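Local structure of ADP-ribosylating toxin CARDS (Mycoplasma pneumoniae, 4TLV) at residues A[298-302]-A[399-403]; A[290-295]-A[309-315]; A[389-395]-A[414-418]; A[334-340]-A[350-355]. The protein transfers ADP-ribose from NAD(+) to multiple target proteins as the main virulence factor of its bacterium, and causes vacuolization of mammalian cells. All blocks are in the same frame, centred on the assembly; numbering follows the deposited sequence.

Contact 1. Residues A[298-302]-A[399-403]; sequences NVFLV and SQHDL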
# COMPACT_ATOMS: atom_id res chain seq x y z
N ASN A 298 13.87 11.20 15.29
CA ASN A 298 14.88 11.80 14.42
C ASN A 298 15.52 10.77 13.48
O ASN A 298 15.73 9.62 13.85
CB ASN A 298 15.98 12.48 15.25
CG ASN A 298 15.51 13.78 15.88
OD1 ASN A 298 14.51 14.35 15.47
ND2 ASN A 298 16.26 14.26 16.87
N VAL A 299 15.83 11.22 12.27
CA VAL A 299 16.59 10.43 11.30
C VAL A 299 17.82 11.26 11.01
O VAL A 299 17.71 12.47 10.84
CB VAL A 299 15.81 10.25 10.00
CG1 VAL A 299 16.65 9.47 8.95
CG2 VAL A 299 14.48 9.53 10.28
N PHE A 300 18.99 10.63 10.96
CA PHE A 300 20.21 11.40 10.75
C PHE A 300 21.33 10.56 10.17
O PHE A 300 21.21 9.34 10.05
CB PHE A 300 20.65 12.02 12.07
CG PHE A 300 20.68 11.06 13.20
CD1 PHE A 300 19.55 10.85 13.97
CD2 PHE A 300 21.82 10.33 13.48
CE1 PHE A 300 19.57 9.94 15.03
CE2 PHE A 300 21.84 9.43 14.53
CZ PHE A 300 20.71 9.23 15.30
N LEU A 301 22.42 11.23 9.84
CA LEU A 301 23.56 10.60 9.18
C LEU A 301 24.78 10.71 10.07
O LEU A 301 25.04 11.76 10.66
CB LEU A 301 23.83 11.31 7.85
CG LEU A 301 22.69 11.42 6.84
CD1 LEU A 301 22.95 12.55 5.85
CD2 LEU A 301 22.54 10.10 6.11
N VAL A 302 25.53 9.62 10.17
CA VAL A 302 26.76 9.59 10.96
C VAL A 302 27.89 9.23 10.01
O VAL A 302 27.81 8.21 9.31
CB VAL A 302 26.66 8.56 12.09
CG1 VAL A 302 28.01 8.36 12.78
CG2 VAL A 302 25.57 8.97 13.08
N SER A 399 28.30 15.59 15.15
CA SER A 399 28.39 14.14 14.98
C SER A 399 27.27 13.58 14.09
O SER A 399 27.44 12.55 13.45
CB SER A 399 28.33 13.47 16.36
OG SER A 399 28.09 12.08 16.24
N GLN A 400 26.13 14.26 14.08
CA GLN A 400 24.96 13.79 13.35
C GLN A 400 24.52 14.85 12.37
O GLN A 400 24.47 16.03 12.71
CB GLN A 400 23.82 13.47 14.33
CG GLN A 400 24.15 12.40 15.34
CD GLN A 400 23.02 12.13 16.32
OE1 GLN A 400 22.02 12.86 16.35
NE2 GLN A 400 23.16 11.08 17.11
N HIS A 401 24.20 14.44 11.15
CA HIS A 401 23.75 15.38 10.14
C HIS A 401 22.34 15.07 9.69
O HIS A 401 21.96 13.90 9.55
CB HIS A 401 24.71 15.38 8.95
CG HIS A 401 26.13 15.63 9.34
ND1 HIS A 401 26.84 16.78 9.46
CD2 HIS A 401 27.00 14.61 9.69
CE1 HIS A 401 28.11 16.43 9.85
NE2 HIS A 401 28.18 15.12 9.99
N ASP A 402 21.56 16.12 9.47
CA ASP A 402 20.19 15.98 9.03
C ASP A 402 20.11 15.51 7.58
O ASP A 402 21.03 15.72 6.79
CB ASP A 402 19.44 17.31 9.19
CG ASP A 402 19.09 17.60 10.64
OD1 ASP A 402 19.36 16.75 11.52
OD2 ASP A 402 18.52 18.68 10.90
N LEU A 403 18.99 14.86 7.26
CA LEU A 403 18.77 14.30 5.94
C LEU A 403 17.62 15.03 5.25
O LEU A 403 16.55 15.18 5.83
CB LEU A 403 18.45 12.80 6.04
CG LEU A 403 18.15 12.08 4.73
CD1 LEU A 403 19.38 12.08 3.81
CD2 LEU A 403 17.66 10.64 5.01
O HOH W 1 16.89 14.45 9.14
O HOH W 2 17.29 14.80 12.73
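Leu301, the residue most buried by this contact, is held by both backbone and side chain. Its N donates to His401 O (2.7 Å) and its O accepts from His401 N (2.9 Å), the two bonds of an antiparallel hydrogen-bonded pair with CA atoms 4.9 Å apart. Gln400 CA adds a C-H contact to Leu301 O at 3.4 Å. The Leu301 side chain turns inward, where its CD1 meets Leu403 CD1 at 4.1 Å; Val299 CG1 approaches Leu403 CD2 at 4.2 Å, and Leu418 and Leu390 pack on the same apolar patch. Phe300 and Asp402 lie on one face of the sheet, Leu301 and His401 on the other; Gln400 lies over one face of the Phe300 ring, with Gln400 NE2 3.3 Å from Phe300 CE2. Toward Val299 and Leu403 the backbones separate and water enters: one molecule links Val299 O (2.7 Å) to Leu403 N (2.8 Å), while another lies between Val299 O (3.0 Å) and Asp402 OD1 (3.1 Å). The contact joins two antiparallel hairpins of the D2 beta-trefoil, 287-293/298-303 and 388-393/401-407, through the second strand of each, across nearly a hundred residues of chain.

Contact 2. Residues A[290-295]-A[309-315]; sequences LQADPQ and SFPQTIF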
# COMPACT_ATOMS: atom_id res chain seq x y z
N LEU A 290 23.07 5.71 7.66
CA LEU A 290 21.74 6.15 8.04
C LEU A 290 21.41 5.61 9.42
O LEU A 290 21.62 4.42 9.69
CB LEU A 290 20.74 5.61 7.03
CG LEU A 290 19.29 6.06 7.22
CD1 LEU A 290 19.18 7.57 6.97
CD2 LEU A 290 18.40 5.27 6.26
N GLN A 291 20.89 6.46 10.31
CA GLN A 291 20.49 6.01 11.63
C GLN A 291 19.21 6.73 12.07
O GLN A 291 18.88 7.78 11.53
CB GLN A 291 21.62 6.25 12.65
CG GLN A 291 22.85 5.40 12.37
CD GLN A 291 23.94 5.58 13.37
OE1 GLN A 291 23.82 6.38 14.29
NE2 GLN A 291 25.02 4.83 13.20
N ALA A 292 18.49 6.16 13.03
CA ALA A 292 17.25 6.80 13.49
C ALA A 292 16.94 6.46 14.94
O ALA A 292 17.37 5.43 15.45
CB ALA A 292 16.06 6.44 12.56
N ASP A 293 16.18 7.33 15.60
CA ASP A 293 15.95 7.16 17.04
C ASP A 293 14.46 7.25 17.34
O ASP A 293 13.86 8.31 17.19
CB ASP A 293 16.69 8.26 17.82
CG ASP A 293 16.62 8.05 19.34
OD1 ASP A 293 15.70 7.36 19.83
OD2 ASP A 293 17.50 8.56 20.06
N PRO A 294 13.84 6.14 17.76
CA PRO A 294 12.39 6.17 17.99
C PRO A 294 11.99 7.00 19.20
O PRO A 294 10.80 7.28 19.37
CB PRO A 294 12.03 4.70 18.28
CG PRO A 294 13.23 3.91 17.88
CD PRO A 294 14.42 4.81 18.01
N GLN A 295 12.95 7.37 20.04
CA GLN A 295 12.66 8.20 21.21
C GLN A 295 12.23 9.61 20.80
O GLN A 295 11.41 10.24 21.47
CB GLN A 295 13.88 8.26 22.13
CG GLN A 295 13.61 8.85 23.52
CD GLN A 295 13.67 10.37 23.56
OE1 GLN A 295 14.53 10.96 22.71
NE2 GLN A 295 12.95 11.02 24.33
N SER A 309 18.70 7.48 25.14
CA SER A 309 18.24 6.60 24.08
C SER A 309 19.44 6.14 23.26
O SER A 309 20.59 6.36 23.65
CB SER A 309 17.21 7.29 23.18
OG SER A 309 16.62 6.34 22.30
N PHE A 310 19.17 5.50 22.12
CA PHE A 310 20.25 5.03 21.26
C PHE A 310 19.81 4.98 19.81
O PHE A 310 18.63 4.82 19.53
CB PHE A 310 20.76 3.66 21.73
CG PHE A 310 19.70 2.58 21.76
CD1 PHE A 310 18.83 2.47 22.84
CD2 PHE A 310 19.58 1.68 20.71
CE1 PHE A 310 17.86 1.48 22.89
CE2 PHE A 310 18.61 0.67 20.74
CZ PHE A 310 17.74 0.57 21.83
N PRO A 311 20.76 5.14 18.88
CA PRO A 311 20.44 5.12 17.46
C PRO A 311 20.17 3.69 17.00
O PRO A 311 20.83 2.76 17.46
CB PRO A 311 21.72 5.65 16.79
CG PRO A 311 22.61 6.13 17.92
CD PRO A 311 22.20 5.35 19.12
N GLN A 312 19.20 3.52 16.11
CA GLN A 312 18.97 2.21 15.54
C GLN A 312 19.40 2.25 14.07
O GLN A 312 19.31 3.29 13.43
CB GLN A 312 17.51 1.80 15.75
CG GLN A 312 17.22 1.53 17.25
CD GLN A 312 15.80 1.08 17.51
OE1 GLN A 312 15.07 0.70 16.60
NE2 GLN A 312 15.39 1.12 18.78
N THR A 313 19.89 1.13 13.57
CA THR A 313 20.74 1.14 12.38
C THR A 313 20.24 0.23 11.27
O THR A 313 20.76 0.29 10.16
CB THR A 313 22.18 0.71 12.73
OG1 THR A 313 22.19 -0.68 13.11
CG2 THR A 313 22.75 1.53 13.89
N ILE A 314 19.27 -0.63 11.56
CA ILE A 314 18.81 -1.58 10.55
C ILE A 314 17.50 -1.13 9.92
O ILE A 314 16.51 -0.89 10.61
CB ILE A 314 18.64 -3.01 11.12
CG1 ILE A 314 19.95 -3.50 11.77
CG2 ILE A 314 18.08 -3.96 10.03
CD1 ILE A 314 21.20 -3.50 10.84
N PHE A 315 17.50 -1.04 8.59
CA PHE A 315 16.32 -0.60 7.83
C PHE A 315 16.00 -1.60 6.73
O PHE A 315 16.86 -2.38 6.32
CB PHE A 315 16.54 0.78 7.20
CG PHE A 315 16.82 1.88 8.20
CD1 PHE A 315 18.09 2.05 8.72
CD2 PHE A 315 15.81 2.72 8.62
CE1 PHE A 315 18.37 3.04 9.64
CE2 PHE A 315 16.06 3.73 9.56
CZ PHE A 315 17.35 3.88 10.07
O HOH W 3 22.42 1.98 8.92
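A single antiparallel bridge fastens an irregular loop to a sheet strand: residues 309-314, which follow strand 298-303, return along strand 287-293 of the D2 domain. Ala292 and Gln312 form the hydrogen-bonded pair, Ala292 N to Gln312 O at 3.0 Å and Gln312 N to Ala292 O at 2.7 Å. On one side of this bridge the backbones part around a water that donates to Leu290 O and Thr313 O, both at 2.7 Å. On the other, Asp293 OD1 accepts from Ser309 OG (2.8 Å) and from Gln295 N (2.8 Å), so one carboxylate oxygen both holds the loop and closes an Asx turn. Phe315, first residue of strand 315-317, is the buried anchor. Leu290 CD2 makes a CH-pi contact over its ring face, 4.0 Å from the centroid, and Ala292 CB meets Phe315 CZ at the ring edge at 3.8 Å; Leu337 and Leu325 also pack on this side chain. The connection from hairpin 287-293/298-303 to strand 315-317 thus folds back onto that hairpin within the D2 beta-trefoil.

Contact 3. Residues A[389-395]-A[414-418]; sequences GLFWNTK and DLEEL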
# COMPACT_ATOMS: atom_id res chain seq x y z
N GLY A 389 16.19 13.70 -5.05
CA GLY A 389 17.06 12.77 -4.35
C GLY A 389 17.32 13.17 -2.91
O GLY A 389 16.85 14.22 -2.44
N LEU A 390 18.08 12.35 -2.20
CA LEU A 390 18.45 12.65 -0.83
C LEU A 390 19.67 13.57 -0.82
O LEU A 390 20.54 13.46 -1.68
CB LEU A 390 18.79 11.36 -0.07
CG LEU A 390 17.67 10.36 0.20
CD1 LEU A 390 18.26 9.11 0.88
CD2 LEU A 390 16.58 11.00 1.07
N PHE A 391 19.72 14.47 0.16
CA PHE A 391 20.80 15.46 0.27
C PHE A 391 21.24 15.65 1.72
O PHE A 391 20.46 15.42 2.65
CB PHE A 391 20.35 16.81 -0.29
CG PHE A 391 20.29 16.88 -1.79
CD1 PHE A 391 19.20 16.36 -2.48
CD2 PHE A 391 21.31 17.48 -2.51
CE1 PHE A 391 19.14 16.42 -3.87
CE2 PHE A 391 21.27 17.55 -3.91
CZ PHE A 391 20.18 17.02 -4.59
N TRP A 392 22.49 16.05 1.92
CA TRP A 392 22.92 16.57 3.22
C TRP A 392 23.61 17.91 3.01
O TRP A 392 24.01 18.25 1.89
CB TRP A 392 23.86 15.60 3.95
CG TRP A 392 25.27 15.57 3.41
CD1 TRP A 392 25.66 15.20 2.16
CD2 TRP A 392 26.47 15.90 4.12
NE1 TRP A 392 27.03 15.29 2.05
CE2 TRP A 392 27.55 15.72 3.24
CE3 TRP A 392 26.73 16.35 5.42
CZ2 TRP A 392 28.87 15.96 3.61
CZ3 TRP A 392 28.05 16.58 5.79
CH2 TRP A 392 29.10 16.39 4.88
N ASN A 393 23.72 18.68 4.08
CA ASN A 393 24.41 19.96 4.05
C ASN A 393 25.88 19.76 4.35
O ASN A 393 26.27 19.48 5.48
CB ASN A 393 23.78 20.91 5.07
CG ASN A 393 24.37 22.31 4.99
OD1 ASN A 393 25.58 22.47 4.78
ND2 ASN A 393 23.52 23.31 5.16
N THR A 394 26.71 19.89 3.31
CA THR A 394 28.14 19.62 3.40
C THR A 394 28.85 20.50 4.43
O THR A 394 29.93 20.15 4.92
CB THR A 394 28.84 19.81 2.04
OG1 THR A 394 28.58 21.14 1.56
CG2 THR A 394 28.32 18.79 1.03
N LYS A 395 28.24 21.63 4.76
CA LYS A 395 28.84 22.54 5.73
C LYS A 395 28.38 22.27 7.17
O LYS A 395 28.99 22.78 8.11
CB LYS A 395 28.58 23.99 5.34
CG LYS A 395 29.42 24.47 4.17
CD LYS A 395 29.12 25.92 3.82
CE LYS A 395 30.20 26.53 2.94
NZ LYS A 395 30.45 25.70 1.72
N ASP A 414 24.72 24.73 -0.04
CA ASP A 414 25.71 23.85 0.56
C ASP A 414 25.30 22.37 0.52
O ASP A 414 25.95 21.53 1.14
CB ASP A 414 25.97 24.27 2.01
CG ASP A 414 26.32 25.75 2.14
OD1 ASP A 414 27.24 26.21 1.43
OD2 ASP A 414 25.69 26.44 2.97
N LEU A 415 24.22 22.06 -0.19
CA LEU A 415 23.70 20.69 -0.18
C LEU A 415 24.30 19.85 -1.30
O LEU A 415 24.56 20.35 -2.40
CB LEU A 415 22.18 20.68 -0.29
CG LEU A 415 21.35 21.36 0.81
CD1 LEU A 415 19.86 21.06 0.64
CD2 LEU A 415 21.80 20.93 2.18
N GLU A 416 24.52 18.57 -1.04
CA GLU A 416 24.94 17.67 -2.10
C GLU A 416 24.19 16.35 -2.00
O GLU A 416 23.83 15.93 -0.90
CB GLU A 416 26.44 17.40 -2.04
CG GLU A 416 26.82 16.34 -1.04
CD GLU A 416 28.26 15.89 -1.20
OE1 GLU A 416 28.86 16.19 -2.25
OE2 GLU A 416 28.78 15.25 -0.27
N GLU A 417 23.97 15.71 -3.14
CA GLU A 417 23.19 14.49 -3.17
C GLU A 417 23.94 13.30 -2.56
O GLU A 417 25.16 13.18 -2.69
CB GLU A 417 22.72 14.15 -4.59
CG GLU A 417 21.75 12.95 -4.62
CD GLU A 417 21.42 12.44 -6.02
OE1 GLU A 417 21.85 13.07 -7.02
OE2 GLU A 417 20.73 11.40 -6.11
N LEU A 418 23.19 12.45 -1.88
CA LEU A 418 23.68 11.21 -1.30
C LEU A 418 23.03 10.07 -2.05
O LEU A 418 21.82 10.09 -2.31
CB LEU A 418 23.24 11.11 0.15
CG LEU A 418 23.77 12.17 1.11
CD1 LEU A 418 22.87 12.21 2.32
CD2 LEU A 418 25.19 11.81 1.48
O HOH W 4 19.63 10.26 -3.98
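Strands 389-393 and 415-418 run antiparallel with a marked twist, their directions 136° apart and their axes approaching to 4.4 Å. Trp392 and Glu416 are the central hydrogen-bonded pair, with Trp392 N to Glu416 O at 3.1 Å and Glu416 N to Trp392 O at 3.0 Å. Phe391 with Glu417 and Asn393 with Leu415 are the non-hydrogen-bonded pairs beside it. Leu418 N to Leu390 O (2.8 Å) extends the ladder at one end; at the other, Asp414 O accepts from both Thr394 N (2.8 Å) and Thr394 OG1 (2.7 Å). An Asx turn follows, as Asn393 OD1 accepts from Lys395 N at 2.8 Å. Both strands also belong to the D2 beta-trefoil sheet through other neighbours: 388-393 pairs with 401-407, and 415-421 with 278-281. On the face carrying Trp392, the indole NE1 donates to Glu416 OE2 (2.9 Å), a carboxylate also bonded to Thr284, while Trp392 CD1 packs on Leu418 CD2 at 3.5 Å. The Phe391 face is flanked by Glu417, whose CB lies over the ring, 4.0 Å from its centroid, and by Leu415, whose CB is 4.0 Å from Phe391 CD2. Glu417 forms a salt bridge with Arg377, and its OE2 accepts at 2.7 Å from a water that also donates to Leu418 O (2.8 Å). At the exposed end Lys395 NZ and Asp414 OD1 form a weak salt bridge of 3.3 Å.

Contact 4. Residues A[334-340]-A[350-355]; sequences SLSLTAF and VHLSVS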
# COMPACT_ATOMS: atom_id res chain seq x y z
N SER A 334 5.39 0.29 14.11
CA SER A 334 6.52 0.32 13.19
C SER A 334 6.71 1.77 12.77
O SER A 334 5.73 2.52 12.69
CB SER A 334 6.17 -0.54 11.97
OG SER A 334 7.14 -0.40 10.95
N LEU A 335 7.96 2.17 12.54
CA LEU A 335 8.28 3.53 12.11
C LEU A 335 8.98 3.54 10.75
O LEU A 335 9.82 2.68 10.47
CB LEU A 335 9.17 4.21 13.14
CG LEU A 335 8.54 4.37 14.53
CD1 LEU A 335 9.64 4.63 15.59
CD2 LEU A 335 7.48 5.48 14.53
N SER A 336 8.65 4.54 9.92
CA SER A 336 9.15 4.67 8.55
C SER A 336 9.70 6.07 8.31
O SER A 336 9.22 7.04 8.90
CB SER A 336 8.01 4.43 7.55
OG SER A 336 7.61 3.07 7.54
N LEU A 337 10.71 6.17 7.45
CA LEU A 337 11.22 7.44 6.97
C LEU A 337 10.12 8.20 6.27
O LEU A 337 9.42 7.66 5.41
CB LEU A 337 12.38 7.22 5.99
CG LEU A 337 13.77 7.18 6.64
CD1 LEU A 337 13.89 6.12 7.72
CD2 LEU A 337 14.86 7.00 5.57
N THR A 338 9.96 9.47 6.63
CA THR A 338 8.86 10.27 6.13
C THR A 338 9.41 11.62 5.68
O THR A 338 10.17 12.26 6.42
CB THR A 338 7.80 10.45 7.24
OG1 THR A 338 7.41 9.17 7.76
CG2 THR A 338 6.57 11.18 6.72
N ALA A 339 9.06 12.04 4.47
CA ALA A 339 9.49 13.33 3.94
C ALA A 339 8.50 14.42 4.35
O ALA A 339 7.36 14.44 3.88
CB ALA A 339 9.60 13.26 2.43
N PHE A 340 8.94 15.31 5.24
CA PHE A 340 8.10 16.39 5.75
C PHE A 340 8.47 17.73 5.13
O PHE A 340 9.63 18.00 4.85
CB PHE A 340 8.26 16.51 7.27
CG PHE A 340 7.55 15.44 8.04
CD1 PHE A 340 6.18 15.51 8.26
CD2 PHE A 340 8.26 14.37 8.57
CE1 PHE A 340 5.53 14.52 8.98
CE2 PHE A 340 7.61 13.38 9.31
CZ PHE A 340 6.25 13.46 9.51
N VAL A 350 13.73 14.70 6.39
CA VAL A 350 13.33 13.34 6.73
C VAL A 350 13.26 13.13 8.25
O VAL A 350 14.14 13.57 8.99
CB VAL A 350 14.27 12.32 6.09
CG1 VAL A 350 13.77 10.90 6.34
CG2 VAL A 350 14.39 12.59 4.59
N HIS A 351 12.21 12.44 8.70
CA HIS A 351 11.94 12.25 10.12
C HIS A 351 11.10 10.97 10.19
O HIS A 351 10.49 10.58 9.21
CB HIS A 351 11.11 13.44 10.61
CG HIS A 351 11.11 13.64 12.09
ND1 HIS A 351 12.11 13.96 12.95
CD2 HIS A 351 9.97 13.55 12.86
CE1 HIS A 351 11.56 14.02 14.21
NE2 HIS A 351 10.26 13.78 14.13
N LEU A 352 11.04 10.33 11.35
CA LEU A 352 10.24 9.11 11.45
C LEU A 352 8.77 9.43 11.67
O LEU A 352 8.44 10.46 12.27
CB LEU A 352 10.74 8.21 12.59
CG LEU A 352 12.14 7.61 12.47
CD1 LEU A 352 12.42 6.74 13.70
CD2 LEU A 352 12.28 6.81 11.19
N SER A 353 7.89 8.57 11.18
CA SER A 353 6.51 8.55 11.64
C SER A 353 5.94 7.14 11.56
O SER A 353 6.57 6.23 11.02
CB SER A 353 5.62 9.56 10.88
OG SER A 353 5.44 9.16 9.55
N VAL A 354 4.75 6.94 12.13
CA VAL A 354 4.13 5.62 12.16
C VAL A 354 3.95 5.08 10.73
O VAL A 354 3.37 5.75 9.88
CB VAL A 354 2.78 5.67 12.90
CG1 VAL A 354 2.01 4.34 12.77
CG2 VAL A 354 3.02 5.98 14.37
N SER A 355 4.46 3.87 10.48
CA SER A 355 4.36 3.27 9.14
C SER A 355 2.92 3.14 8.70
O SER A 355 2.11 2.58 9.43
CB SER A 355 5.01 1.87 9.13
OG SER A 355 6.33 1.90 9.66
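Hydroxyl-to-hydroxyl bonds reinforce this strand ladder. Ser355 OG lies 2.8 Å from Ser334 OG and 2.7 Å from Ser336 OG, hydrogen-bonded to both, and Thr338 OG1 bonds to Ser353 OG at 2.7 Å. The backbone bonds are Ser355 N to Ser334 O (2.9 Å), Ser336 N to Ser353 O (2.9 Å), Ser353 N to Ser336 O (3.1 Å), and Thr338 N to His351 O (2.9 Å) with His351 N to Thr338 O (3.1 Å). Side chains alternate along the strands, so Ser336, Thr338, His351 and Ser353 share one face of the pair. The opposite face is aliphatic: Leu337 CG packs on Val350 CG1 at 3.7 Å and Leu337 CD1 on Leu352 CD2 at 3.9 Å, while Leu335 CD1 reaches Leu352 CD1 at 4.0 Å. Val299 and Leu403 continue this packing. Toward the partly exposed end, Phe340 CD2 lies 3.6 Å from His351 CB. Two consecutive strands, 335-340 and 348-354, paired antiparallel with a polar and an apolar face, make a beta hairpin of the D2 beta-trefoil.

In the fold
All four contacts belong to D2. Contact 4 is the most buried, whereas the other three are partly buried and reach the surface. Contact 1 links them: its strand 298-303 neighbours strand 287-293 of contact 2, where Phe300 O probably bonds to Gln291 N (2.9 Å), and Leu403 O probably bonds to Val350 N of contact 4 (2.9 Å). Toward contact 3, Leu301 CD1 packs against Leu418 CD1 at 3.5 Å. Contacts 2 and 4 meet through side chains, such as Phe315 CE2 with Leu337 CD1 (3.7 Å). In contacts 1 and 2 water takes the place of backbone bonds beside a single well-formed hydrogen-bonded pair; contact 4 instead adds hydroxyl bonds to a continuous ladder.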